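Local atomic coordinates of glutathione peroxidase-like protein (Trypanosoma brucei, PDB entry 3DWV), a protein that probably reduces hydroperoxides at the expense of tryparedoxin, as a peroxidase of the glutathione peroxidase family. Residues T67-F80 with A169-L182. The protein carries 1 engineered substitution. Residues are numbered along the deposited sequence; the frame is centred on the assembly and turned at random. Where two conformers were deposited one is given.
Sequences TATTLYNKYKSQGF and ASVKDIEEKLIPLL. Unlike the reference sequence in segment 67-80: Thr70 (reference Ala).
Leu71 of helix 64-75 fits as a knob into a hole on helix 171-181 formed by Val171, Ile174, Glu175 and Leu178. The two helices pack beside each other on one face of the central sheet of this thioredoxin-like fold; the axes of 67-75 and 171-181 cross at -43° and approach to 10.6 Å. A branched leucine suits the knob because its methyls divide the work: CD1 presses on Ile174 CG2 at 3.6 Å, while CD2 lies near Val171 CG1, the Glu175 methylene CG and Leu178 CD2.

One turn on, Tyr75 combines an apolar ring with a polar end. Leu182 CD1 makes an off-centre CH-pi contact with the ring. The place of Glu175 OE2 is less certain, so exact lengths carry little weight, but Tyr75 OH donates to it near the ring edge and Lys74 NZ forms a salt bridge with it. The extended chain of Glu175 (chi2 -176°) carries the carboxylate toward both.

Gly79 turns the chain with a positive phi (112°), where a CB would jam against the preceding carbonyl O. Phe80 then receives Leu178 CD2 over one ring face, a CH-pi contact 4.1 Å from its centroid. Further outward, Leu50 of strand 49-54 touches both Leu71 and Phe80, and Leu154 of strand 152-155 touches Leu178, so the helix pair rests on the sheet.

At the other end, Ser170 is the N-cap of helix 171-181: its short hydroxyl side chain accepts from Asp173 N, a first-turn N-H without a carbonyl partner within the helix. Thr67 OG1 bonds chiefly to Gly63 O, while its CG2 meets Val171 CG2 at 3.8 Å.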
ATOM      1  N   THR A  67       8.287  -7.355  -6.482  0.50 11.35           N
ATOM      2  CA  THR A  67       7.083  -8.136  -6.191  0.50 11.29           C
ATOM      3  C   THR A  67       5.834  -7.410  -6.667  0.50 11.83           C
ATOM      4  O   THR A  67       5.057  -8.017  -7.404  0.50 15.39           O
ATOM      5  CB  THR A  67       6.971  -8.443  -4.696  0.50  9.29           C
ATOM      6  OG1 THR A  67       8.076  -9.299  -4.379  0.50 10.93           O
ATOM      7  CG2 THR A  67       5.729  -9.263  -4.409  0.50  9.81           C
ATOM      8  N   ALA A  68       5.674  -6.161  -6.264  1.00 13.39           N
ATOM      9  CA  ALA A  68       4.469  -5.399  -6.700  1.00 11.92           C
ATOM     10  C   ALA A  68       4.401  -5.352  -8.220  1.00 13.65           C
ATOM     11  O   ALA A  68       3.324  -5.488  -8.790  1.00 14.87           O
ATOM     12  CB  ALA A  68       4.466  -3.967  -6.185  1.00 11.44           C
ATOM     13  N   THR A  69       5.512  -5.133  -8.920  1.00 13.40           N
ATOM     14  CA  THR A  69       5.437  -4.935 -10.373  1.00 13.04           C
ATOM     15  C   THR A  69       5.119  -6.247 -11.076  1.00 11.56           C
ATOM     16  O   THR A  69       4.305  -6.321 -12.017  1.00 14.67           O
ATOM     17  CB  THR A  69       6.776  -4.361 -10.856  1.00 13.17           C
ATOM     18  OG1 THR A  69       6.964  -3.035 -10.266  1.00 12.29           O
ATOM     19  CG2 THR A  69       6.810  -4.230 -12.366  1.00 15.21           C
ATOM     20  N   THR A  70       5.813  -7.292 -10.600  1.00 12.32           N
ATOM     21  CA  THR A  70       5.529  -8.621 -11.114  1.00 13.40           C
ATOM     22  C   THR A  70       4.056  -8.989 -10.984  1.00 12.41           C
ATOM     23  O   THR A  70       3.467  -9.469 -11.960  1.00 14.98           O
ATOM     24  CB  THR A  70       6.342  -9.688 -10.366  1.00 14.78           C
ATOM     25  OG1 THR A  70       7.741  -9.400 -10.605  1.00 17.50           O
ATOM     26  CG2 THR A  70       6.000 -11.072 -10.921  1.00 18.32           C
ATOM     27  N   LEU A  71       3.460  -8.760  -9.795  1.00 12.68           N
ATOM     28  CA  LEU A  71       2.058  -9.170  -9.623  1.00 12.72           C
ATOM     29  C   LEU A  71       1.146  -8.299 -10.464  1.00 14.63           C
ATOM     30  O   LEU A  71       0.211  -8.810 -11.112  1.00 18.04           O
ATOM     31  CB  LEU A  71       1.610  -9.068  -8.167  1.00 13.20           C
ATOM     32  CG  LEU A  71       2.258 -10.057  -7.195  1.00 13.89           C
ATOM     33  CD1 LEU A  71       2.085  -9.651  -5.734  1.00 12.10           C
ATOM     34  CD2 LEU A  71       1.691 -11.436  -7.454  1.00 15.67           C
ATOM     35  N   TYR A  72       1.374  -7.004 -10.459  1.00 12.58           N
ATOM     36  CA  TYR A  72       0.623  -6.088 -11.312  1.00 14.26           C
ATOM     37  C   TYR A  72       0.581  -6.529 -12.764  1.00 13.60           C
ATOM     38  O   TYR A  72      -0.473  -6.654 -13.410  1.00 16.62           O
ATOM     39  CB  TYR A  72       1.278  -4.698 -11.199  1.00 17.40           C
ATOM     40  CG  TYR A  72       0.520  -3.668 -12.001  1.00 16.64           C
ATOM     41  CD1 TYR A  72      -0.781  -3.308 -11.664  1.00 16.75           C
ATOM     42  CD2 TYR A  72       1.121  -3.082 -13.101  1.00 18.43           C
ATOM     43  CE1 TYR A  72      -1.497  -2.364 -12.384  1.00 18.29           C
ATOM     44  CE2 TYR A  72       0.408  -2.129 -13.834  1.00 21.22           C
ATOM     45  CZ  TYR A  72      -0.874  -1.788 -13.478  1.00 20.73           C
ATOM     46  OH  TYR A  72      -1.518  -0.848 -14.247  1.00 24.33           O
ATOM     47  N   ASN A  73       1.761  -6.794 -13.352  1.00 20.62           N
ATOM     48  CA  ASN A  73       1.819  -7.120 -14.779  1.00 19.40           C
ATOM     49  C   ASN A  73       1.265  -8.507 -15.050  1.00 18.18           C
ATOM     50  O   ASN A  73       0.648  -8.756 -16.094  1.00 16.61           O
ATOM     51  CB  ASN A  73       3.265  -7.003 -15.290  1.00 18.85           C
ATOM     52  CG  ASN A  73       3.731  -5.559 -15.427  1.00 19.97           C
ATOM     53  OD1 ASN A  73       2.918  -4.669 -15.740  1.00 24.91           O
ATOM     54  ND2 ASN A  73       5.029  -5.366 -15.194  1.00 21.45           N
ATOM     55  N   LYS A  74       1.464  -9.438 -14.124  1.00 15.58           N
ATOM     56  CA  LYS A  74       0.927 -10.776 -14.288  1.00 17.49           C
ATOM     57  C   LYS A  74      -0.588 -10.823 -14.286  1.00 17.00           C
ATOM     58  O   LYS A  74      -1.153 -11.629 -15.036  1.00 19.18           O
ATOM     59  CB  LYS A  74       1.440 -11.630 -13.122  1.00 19.59           C
ATOM     60  CG  LYS A  74       1.009 -13.076 -13.254  1.00 26.86           C
ATOM     61  CD  LYS A  74       2.189 -14.008 -13.100  1.00 28.28           C
ATOM     62  CE  LYS A  74       2.386 -14.360 -11.646  1.00 34.28           C
ATOM     63  NZ  LYS A  74       2.933 -15.759 -11.497  1.00 38.78           N
ATOM     64  N   TYR A  75      -1.251 -10.038 -13.447  1.00 16.22           N
ATOM     65  CA  TYR A  75      -2.658 -10.229 -13.134  1.00 14.48           C
ATOM     66  C   TYR A  75      -3.540  -9.042 -13.489  1.00 16.90           C
ATOM     67  O   TYR A  75      -4.779  -9.184 -13.385  1.00 17.04           O
ATOM     68  CB  TYR A  75      -2.847 -10.551 -11.626  1.00 17.10           C
ATOM     69  CG  TYR A  75      -2.225 -11.894 -11.271  1.00 14.93           C
ATOM     70  CD1 TYR A  75      -2.803 -13.080 -11.754  1.00 15.77           C
ATOM     71  CD2 TYR A  75      -1.087 -11.997 -10.466  1.00 13.75           C
ATOM     72  CE1 TYR A  75      -2.247 -14.315 -11.431  1.00 15.31           C
ATOM     73  CE2 TYR A  75      -0.527 -13.248 -10.154  1.00 13.40           C
ATOM     74  CZ  TYR A  75      -1.118 -14.395 -10.652  1.00 16.95           C
ATOM     75  OH  TYR A  75      -0.569 -15.627 -10.347  1.00 20.69           O
ATOM     76  N   LYS A  76      -2.950  -7.897 -13.897  1.00 15.60           N
ATOM     77  CA  LYS A  76      -3.873  -6.806 -14.268  1.00 14.97           C
ATOM     78  C   LYS A  76      -4.854  -7.221 -15.369  1.00 19.20           C
ATOM     79  O   LYS A  76      -5.946  -6.665 -15.512  1.00 20.52           O
ATOM     80  CB  LYS A  76      -3.057  -5.574 -14.651  1.00 15.15           C
ATOM     81  CG  LYS A  76      -2.048  -5.821 -15.777  1.00 17.29           C
ATOM     82  CD  LYS A  76      -1.306  -4.519 -16.097  1.00 18.66           C
ATOM     83  CE  LYS A  76      -0.384  -4.729 -17.289  1.00 21.36           C
ATOM     84  NZ  LYS A  76       0.629  -3.623 -17.298  1.00 29.67           N
ATOM     85  N   SER A  77      -4.536  -8.220 -16.208  1.00 19.70           N
ATOM     86  CA  SER A  77      -5.474  -8.584 -17.273  1.00 22.61           C
ATOM     87  C   SER A  77      -6.686  -9.295 -16.690  1.00 22.87           C
ATOM     88  O   SER A  77      -7.726  -9.428 -17.383  1.00 26.37           O
ATOM     89  CB  SER A  77      -4.834  -9.494 -18.332  1.00 26.12           C
ATOM     90  OG  SER A  77      -4.058 -10.507 -17.699  1.00 37.38           O
ATOM     91  N   GLN A  78      -6.560  -9.761 -15.449  1.00 22.13           N
ATOM     92  CA  GLN A  78      -7.680 -10.527 -14.875  1.00 25.99           C
ATOM     93  C   GLN A  78      -8.572  -9.645 -14.011  1.00 25.80           C
ATOM     94  O   GLN A  78      -9.533 -10.117 -13.378  1.00 32.71           O
ATOM     95  CB  GLN A  78      -7.168 -11.714 -14.056  1.00 26.61           C
ATOM     96  CG  GLN A  78      -6.498 -12.826 -14.842  1.00 29.72           C
ATOM     97  CD  GLN A  78      -6.217 -14.075 -14.019  1.00 33.44           C
ATOM     98  OE1 GLN A  78      -7.081 -14.563 -13.274  1.00 41.52           O
ATOM     99  NE2 GLN A  78      -5.009 -14.644 -14.128  1.00 39.62           N
ATOM    100  N   GLY A  79      -8.248  -8.351 -13.951  0.50 24.18           N
ATOM    101  CA  GLY A  79      -8.915  -7.251 -13.300  0.50 22.72           C
ATOM    102  C   GLY A  79      -8.223  -6.611 -12.118  0.50 20.76           C
ATOM    103  O   GLY A  79      -8.559  -5.580 -11.535  0.50 17.48           O
ATOM    104  N   PHE A  80      -7.153  -7.197 -11.645  1.00 18.08           N
ATOM    105  CA  PHE A  80      -6.359  -6.874 -10.498  1.00 13.24           C
ATOM    106  C   PHE A  80      -5.696  -5.513 -10.619  1.00 13.80           C
ATOM    107  O   PHE A  80      -5.395  -5.050 -11.727  1.00 17.54           O
ATOM    108  CB  PHE A  80      -5.313  -7.976 -10.367  1.00 15.13           C
ATOM    109  CG  PHE A  80      -4.283  -7.813  -9.256  1.00 14.50           C
ATOM    110  CD1 PHE A  80      -4.614  -7.970  -7.920  1.00 14.06           C
ATOM    111  CD2 PHE A  80      -2.964  -7.526  -9.598  1.00 14.66           C
ATOM    112  CE1 PHE A  80      -3.650  -7.866  -6.936  1.00 12.94           C
ATOM    113  CE2 PHE A  80      -1.993  -7.428  -8.643  1.00 10.76           C
ATOM    114  CZ  PHE A  80      -2.332  -7.622  -7.313  1.00 12.49           C
ATOM    115  N   ALA A 169       7.843 -10.214   1.341  1.00 16.89           N
ATOM    116  CA  ALA A 169       6.927 -11.297   0.965  1.00 18.83           C
ATOM    117  C   ALA A 169       7.136 -11.715  -0.485  1.00 19.36           C
ATOM    118  O   ALA A 169       7.250 -10.889  -1.384  1.00 26.17           O
ATOM    119  CB  ALA A 169       5.461 -10.897   1.165  1.00 16.25           C
ATOM    120  N   SER A 170       7.187 -13.041  -0.700  1.00 20.27           N
ATOM    121  CA  SER A 170       7.501 -13.475  -2.051  1.00 21.55           C
ATOM    122  C   SER A 170       6.261 -13.400  -2.928  1.00 21.92           C
ATOM    123  O   SER A 170       5.155 -13.340  -2.397  1.00 20.09           O
ATOM    124  CB  SER A 170       8.034 -14.910  -2.047  1.00 24.14           C
ATOM    125  OG  SER A 170       7.207 -15.730  -1.259  1.00 29.31           O
ATOM    126  N   VAL A 171       6.500 -13.432  -4.238  1.00 18.82           N
ATOM    127  CA  VAL A 171       5.341 -13.529  -5.167  1.00 19.48           C
ATOM    128  C   VAL A 171       4.497 -14.756  -4.854  1.00 19.59           C
ATOM    129  O   VAL A 171       3.239 -14.777  -4.846  1.00 20.30           O
ATOM    130  CB  VAL A 171       5.946 -13.488  -6.571  1.00 19.53           C
ATOM    131  CG1 VAL A 171       4.996 -13.970  -7.667  1.00 21.74           C
ATOM    132  CG2 VAL A 171       6.439 -12.065  -6.920  1.00 20.96           C
ATOM    133  N   LYS A 172       5.159 -15.889  -4.556  1.00 17.36           N
ATOM    134  CA  LYS A 172       4.421 -17.127  -4.251  1.00 18.42           C
ATOM    135  C   LYS A 172       3.572 -17.060  -2.993  1.00 19.76           C
ATOM    136  O   LYS A 172       2.453 -17.589  -2.873  1.00 18.05           O
ATOM    137  CB  LYS A 172       5.428 -18.280  -4.157  1.00 25.49           C
ATOM    138  CG  LYS A 172       4.800 -19.646  -4.102  1.00 28.70           C
ATOM    139  CD  LYS A 172       3.909 -19.938  -5.303  1.00 36.20           C
ATOM    140  CE  LYS A 172       4.118 -21.328  -5.876  1.00 34.70           C
ATOM    141  NZ  LYS A 172       2.870 -21.877  -6.472  1.00 32.45           N
ATOM    142  N   ASP A 173       4.058 -16.373  -1.960  1.00 21.16           N
ATOM    143  CA  ASP A 173       3.303 -16.192  -0.723  1.00 21.22           C
ATOM    144  C   ASP A 173       2.059 -15.348  -0.978  1.00 18.76           C
ATOM    145  O   ASP A 173       1.009 -15.554  -0.414  1.00 26.07           O
ATOM    146  CB  ASP A 173       4.156 -15.499   0.339  1.00 31.44           C
ATOM    147  CG  ASP A 173       5.124 -16.465   1.009  1.00 43.31           C
ATOM    148  OD1 ASP A 173       4.972 -17.701   0.872  1.00 47.10           O
ATOM    149  OD2 ASP A 173       6.051 -15.956   1.688  1.00 60.56           O
ATOM    150  N   ILE A 174       2.194 -14.373  -1.844  1.00 16.46           N
ATOM    151  CA  ILE A 174       1.053 -13.468  -2.057  1.00 16.34           C
ATOM    152  C   ILE A 174       0.080 -14.178  -2.979  1.00 18.11           C
ATOM    153  O   ILE A 174      -1.126 -14.153  -2.755  1.00 16.19           O
ATOM    154  CB  ILE A 174       1.556 -12.098  -2.553  1.00 16.53           C
ATOM    155  CG1 ILE A 174       2.397 -11.339  -1.530  1.00 15.47           C
ATOM    156  CG2 ILE A 174       0.393 -11.222  -2.971  1.00 17.65           C
ATOM    157  CD1 ILE A 174       2.755  -9.897  -1.828  1.00 19.68           C
ATOM    158  N   GLU A 175       0.581 -14.845  -4.008  1.00 17.36           N
ATOM    159  CA  GLU A 175      -0.249 -15.678  -4.873  1.00 17.13           C
ATOM    160  C   GLU A 175      -1.093 -16.706  -4.123  1.00 19.88           C
ATOM    161  O   GLU A 175      -2.263 -16.914  -4.501  1.00 21.70           O
ATOM    162  CB  GLU A 175       0.667 -16.378  -5.905  1.00 19.95           C
ATOM    163  CG  GLU A 175       1.035 -15.444  -7.047  1.00 19.74           C
ATOM    164  CD  GLU A 175       1.850 -16.153  -8.111  1.00 20.47           C
ATOM    165  OE1 GLU A 175       2.543 -17.165  -7.809  1.00 23.85           O
ATOM    166  OE2 GLU A 175       1.811 -15.708  -9.273  1.00 23.15           O
ATOM    167  N   GLU A 176      -0.575 -17.361  -3.079  1.00 22.11           N
ATOM    168  CA  GLU A 176      -1.376 -18.306  -2.290  0.50 22.19           C
ATOM    169  C   GLU A 176      -2.725 -17.708  -1.873  1.00 22.20           C
ATOM    170  O   GLU A 176      -3.765 -18.367  -1.924  1.00 18.13           O
ATOM    171  CB  GLU A 176      -0.637 -18.751  -1.033  0.50 23.21           C
ATOM    172  CG  GLU A 176       0.803 -19.165  -1.176  0.50 24.61           C
ATOM    173  CD  GLU A 176       1.037 -20.232  -2.225  0.50 25.06           C
ATOM    174  OE1 GLU A 176       1.268 -19.889  -3.410  0.50 29.79           O
ATOM    175  OE2 GLU A 176       1.007 -21.432  -1.882  0.50 26.83           O
ATOM    176  N   LYS A 177      -2.707 -16.434  -1.474  1.00 16.15           N
ATOM    177  CA  LYS A 177      -3.897 -15.699  -1.068  1.00 16.33           C
ATOM    178  C   LYS A 177      -4.648 -15.080  -2.253  1.00 14.89           C
ATOM    179  O   LYS A 177      -5.899 -15.070  -2.317  1.00 19.03           O
ATOM    180  CB  LYS A 177      -3.553 -14.550  -0.120  1.00 17.08           C
ATOM    181  CG  LYS A 177      -2.730 -14.885   1.107  1.00 25.44           C
ATOM    182  CD  LYS A 177      -3.166 -16.196   1.735  1.00 28.90           C
ATOM    183  CE  LYS A 177      -2.359 -16.446   3.017  1.00 32.64           C
ATOM    184  NZ  LYS A 177      -2.464 -17.865   3.417  1.00 27.86           N
ATOM    185  N   LEU A 178      -3.924 -14.506  -3.211  1.00 15.12           N
ATOM    186  CA  LEU A 178      -4.551 -13.767  -4.310  1.00 13.39           C
ATOM    187  C   LEU A 178      -5.250 -14.645  -5.345  1.00 15.76           C
ATOM    188  O   LEU A 178      -6.324 -14.283  -5.852  1.00 16.24           O
ATOM    189  CB  LEU A 178      -3.479 -12.936  -4.990  1.00 15.69           C
ATOM    190  CG  LEU A 178      -3.823 -12.207  -6.284  1.00 17.09           C
ATOM    191  CD1 LEU A 178      -4.944 -11.204  -6.084  1.00 13.70           C
ATOM    192  CD2 LEU A 178      -2.580 -11.493  -6.820  1.00 17.21           C
ATOM    193  N   ILE A 179      -4.671 -15.763  -5.721  1.00 16.88           N
ATOM    194  CA  ILE A 179      -5.295 -16.550  -6.818  1.00 15.57           C
ATOM    195  C   ILE A 179      -6.698 -17.001  -6.505  1.00 16.01           C
ATOM    196  O   ILE A 179      -7.577 -16.889  -7.379  1.00 18.18           O
ATOM    197  CB  ILE A 179      -4.336 -17.736  -7.132  1.00 21.10           C
ATOM    198  CG1 ILE A 179      -3.075 -17.235  -7.881  1.00 19.05           C
ATOM    199  CG2 ILE A 179      -5.063 -18.891  -7.784  1.00 23.53           C
ATOM    200  CD1 ILE A 179      -2.012 -18.301  -8.016  1.00 19.82           C
ATOM    201  N   PRO A 180      -6.984 -17.521  -5.312  1.00 18.89           N
ATOM    202  CA  PRO A 180      -8.380 -17.802  -5.001  1.00 19.96           C
ATOM    203  C   PRO A 180      -9.259 -16.552  -5.104  1.00 20.13           C
ATOM    204  O   PRO A 180     -10.463 -16.746  -5.360  1.00 29.50           O
ATOM    205  CB  PRO A 180      -8.329 -18.243  -3.535  1.00 22.89           C
ATOM    206  CG  PRO A 180      -6.947 -18.785  -3.346  1.00 22.76           C
ATOM    207  CD  PRO A 180      -6.095 -17.921  -4.213  1.00 19.81           C
ATOM    208  N   LEU A 181      -8.763 -15.343  -4.887  1.00 18.21           N
ATOM    209  CA  LEU A 181      -9.589 -14.143  -4.929  1.00 18.06           C
ATOM    210  C   LEU A 181      -9.879 -13.763  -6.356  1.00 19.97           C
ATOM    211  O   LEU A 181     -10.901 -13.199  -6.665  1.00 25.98           O
ATOM    212  CB  LEU A 181      -8.843 -12.963  -4.301  1.00 20.69           C
ATOM    213  CG  LEU A 181      -8.864 -13.053  -2.769  1.00 22.05           C
ATOM    214  CD1 LEU A 181      -8.021 -11.953  -2.151  1.00 20.69           C
ATOM    215  CD2 LEU A 181     -10.304 -13.029  -2.270  1.00 33.29           C
ATOM    216  N   LEU A 182      -8.895 -14.132  -7.193  1.00 19.35           N
ATOM    217  CA  LEU A 182      -9.147 -13.928  -8.614  1.00 22.49           C
ATOM    218  C   LEU A 182     -10.173 -14.959  -9.097  1.00 23.75           C
ATOM    219  O   LEU A 182     -11.031 -14.616  -9.894  1.00 32.14           O
ATOM    220  CB  LEU A 182      -7.840 -14.041  -9.399  1.00 16.65           C
ATOM    221  CG  LEU A 182      -6.868 -12.886  -9.104  1.00 18.99           C
ATOM    222  CD1 LEU A 182      -5.451 -13.454  -9.203  1.00 23.56           C
ATOM    223  CD2 LEU A 182      -7.156 -11.719 -10.024  1.00 22.48           C
TER
HETATM  224  O   HOH W   1       7.948  -8.577  -1.745  1.00 23.53           O